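Local atomic coordinates of Thiol:disulfide interchange protein DsbL (Escherichia coli, PDB entry 3C7M), a protein that introduces disulfide bonds into periplasmic proteins by passing on its own, working with DsbI to form an essential disulfide in the arylsulfate sulfotransferase AssT. Residues V71-I76 with P142-T147. Residues are numbered along the deposited sequence; the frame is centred on the assembly and turned at random. Where two conformers were deposited one is given.
Sequences VFAVLI and PAVQET
V144 is the first residue of 142-147 to reach across to 71-76, and it does so with both methyls. Its CG1 touches two side chains of the facing helix, 3.9 Å from A73 CB and 3.9 Å from V74 CG2. CG2 lies against the main chain of the same two residues, 4.1 Å from V74 CA and about as far from A73 O. With chi1 at 171°, CG1 lies anti to the backbone N and CG2 beside it, and from these positions one methyl meets side chains and the other main chain. V74 starts out pointing away from the contact, yet its CG2 branch still meets V144. One turn later comes T147, whose two branches do different work. CG2, anti to the backbone N, packs on A73 CB at 3.9 Å, giving that small methyl two apolar neighbours from successive turns. OG1 turns back along its own helix, 3.1 Å from A143 O, and is hydrogen-bonded to ND2 of N77. Since N77 is on helix 65-81, this bond joins the two helices beside the apolar patch; a second bond from ND2, to A73 O one turn back in the same helix, helps to hold the amide in place.

No hydrogen bond runs directly between the two segments; apolar packing joins them. With alanine at the crossing, the CA atoms of A73 and V144 come within 5.7 Å and the axes within 8.9 Å, at 129° between their directions. This is plain helix-helix packing in the helical part of a DsbA-like thioredoxin fold. Helix 132-139 borders the joint, F135 and A138 touching V74 and L139 touching V144. Elsewhere on helix 65-81, L75 packs on helix 92-106, while F72 reaches F25 and H57 of sheet strands 20-25 and 52-57.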
loop_
_atom_site.group_PDB
_atom_site.type_symbol
_atom_site.label_atom_id
_atom_site.label_comp_id
_atom_site.label_asym_id
_atom_site.label_seq_id
_atom_site.Cartn_x
_atom_site.Cartn_y
_atom_site.Cartn_z
ATOM N N VAL A 71 -5.345 -8.674 -5.987
ATOM C CA VAL A 71 -4.417 -8.377 -7.079
ATOM C C VAL A 71 -3.085 -7.894 -6.505
ATOM O O VAL A 71 -2.022 -8.384 -6.886
ATOM C CB VAL A 71 -5.024 -7.356 -8.071
ATOM C CG1 VAL A 71 -3.976 -6.852 -9.047
ATOM C CG2 VAL A 71 -6.209 -7.984 -8.827
ATOM N N PHE A 72 -3.143 -6.954 -5.565
ATOM C CA PHE A 72 -1.917 -6.410 -4.983
ATOM C C PHE A 72 -1.120 -7.451 -4.203
ATOM O O PHE A 72 0.104 -7.470 -4.302
ATOM C CB PHE A 72 -2.201 -5.201 -4.090
ATOM C CG PHE A 72 -2.799 -4.013 -4.811
ATOM C CD1 PHE A 72 -2.469 -3.715 -6.140
ATOM C CD2 PHE A 72 -3.661 -3.162 -4.129
ATOM C CE1 PHE A 72 -3.030 -2.608 -6.781
ATOM C CE2 PHE A 72 -4.219 -2.047 -4.761
ATOM C CZ PHE A 72 -3.898 -1.763 -6.080
ATOM N N ALA A 73 -1.806 -8.312 -3.443
ATOM C CA ALA A 73 -1.123 -9.363 -2.680
ATOM C C ALA A 73 -0.402 -10.320 -3.621
ATOM O O ALA A 73 0.744 -10.715 -3.373
ATOM C CB ALA A 73 -2.101 -10.125 -1.783
ATOM N N VAL A 74 -1.067 -10.684 -4.710
ATOM C CA VAL A 74 -0.437 -11.569 -5.697
ATOM C C VAL A 74 0.801 -10.897 -6.292
ATOM O O VAL A 74 1.884 -11.488 -6.331
ATOM C CB VAL A 74 -1.431 -11.995 -6.796
ATOM C CG1 VAL A 74 -0.693 -12.538 -8.022
ATOM C CG2 VAL A 74 -2.405 -13.036 -6.241
ATOM N N LEU A 75 0.657 -9.645 -6.713
ATOM C CA LEU A 75 1.740 -8.995 -7.447
ATOM C C LEU A 75 2.919 -8.612 -6.564
ATOM O O LEU A 75 4.062 -8.712 -6.999
ATOM C CB LEU A 75 1.223 -7.802 -8.256
ATOM C CG LEU A 75 0.167 -8.168 -9.309
ATOM C CD1 LEU A 75 -0.405 -6.925 -9.953
ATOM C CD2 LEU A 75 0.706 -9.142 -10.377
ATOM N N ILE A 76 2.643 -8.203 -5.327
ATOM C CA ILE A 76 3.720 -7.916 -4.365
ATOM C C ILE A 76 4.537 -9.167 -4.087
ATOM O O ILE A 76 5.763 -9.124 -4.088
ATOM C CB ILE A 76 3.189 -7.298 -3.043
ATOM C CG1 ILE A 76 2.805 -5.847 -3.291
ATOM C CG2 ILE A 76 4.263 -7.347 -1.945
ATOM C CD1 ILE A 76 1.974 -5.232 -2.177
ATOM N N PRO A 142 -0.135 -20.109 -0.168
ATOM C CA PRO A 142 -0.076 -19.731 1.239
ATOM C C PRO A 142 0.512 -18.347 1.506
ATOM O O PRO A 142 -0.034 -17.626 2.334
ATOM C CB PRO A 142 0.811 -20.816 1.860
ATOM C CG PRO A 142 0.576 -21.993 1.002
ATOM C CD PRO A 142 0.447 -21.447 -0.390
ATOM N N ALA A 143 1.591 -17.971 0.817
ATOM C CA ALA A 143 2.220 -16.660 1.048
ATOM C C ALA A 143 1.273 -15.503 0.720
ATOM O O ALA A 143 1.239 -14.495 1.434
ATOM C CB ALA A 143 3.521 -16.530 0.270
ATOM N N VAL A 144 0.508 -15.658 -0.357
ATOM C CA VAL A 144 -0.464 -14.645 -0.759
ATOM C C VAL A 144 -1.600 -14.555 0.265
ATOM O O VAL A 144 -1.989 -13.463 0.696
ATOM C CB VAL A 144 -0.999 -14.926 -2.175
ATOM C CG1 VAL A 144 -2.176 -14.008 -2.502
ATOM C CG2 VAL A 144 0.131 -14.756 -3.198
ATOM N N GLN A 145 -2.108 -15.710 0.679
ATOM C CA GLN A 145 -3.135 -15.740 1.717
ATOM C C GLN A 145 -2.653 -15.148 3.052
ATOM O O GLN A 145 -3.426 -14.485 3.742
ATOM C CB GLN A 145 -3.707 -17.155 1.871
ATOM C CG GLN A 145 -4.525 -17.608 0.645
ATOM C CD GLN A 145 -5.721 -16.707 0.352
ATOM O OE1 GLN A 145 -6.493 -16.357 1.253
ATOM N NE2 GLN A 145 -5.883 -16.331 -0.917
ATOM N N GLU A 146 -1.389 -15.398 3.399
ATOM C CA GLU A 146 -0.767 -14.823 4.600
ATOM C C GLU A 146 -0.752 -13.294 4.520
ATOM O O GLU A 146 -1.065 -12.609 5.495
ATOM C CB GLU A 146 0.667 -15.338 4.773
ATOM C CG GLU A 146 0.809 -16.806 5.179
ATOM C CD GLU A 146 2.214 -17.348 4.924
ATOM O OE1 GLU A 146 3.201 -16.647 5.234
ATOM O OE2 GLU A 146 2.334 -18.481 4.411
ATOM N N THR A 147 -0.388 -12.768 3.351
ATOM C CA THR A 147 -0.371 -11.323 3.115
ATOM C C THR A 147 -1.763 -10.738 3.338
ATOM O O THR A 147 -1.917 -9.739 4.045
ATOM C CB THR A 147 0.145 -11.006 1.692
ATOM O OG1 THR A 147 1.513 -11.438 1.578
ATOM C CG2 THR A 147 0.075 -9.514 1.388
#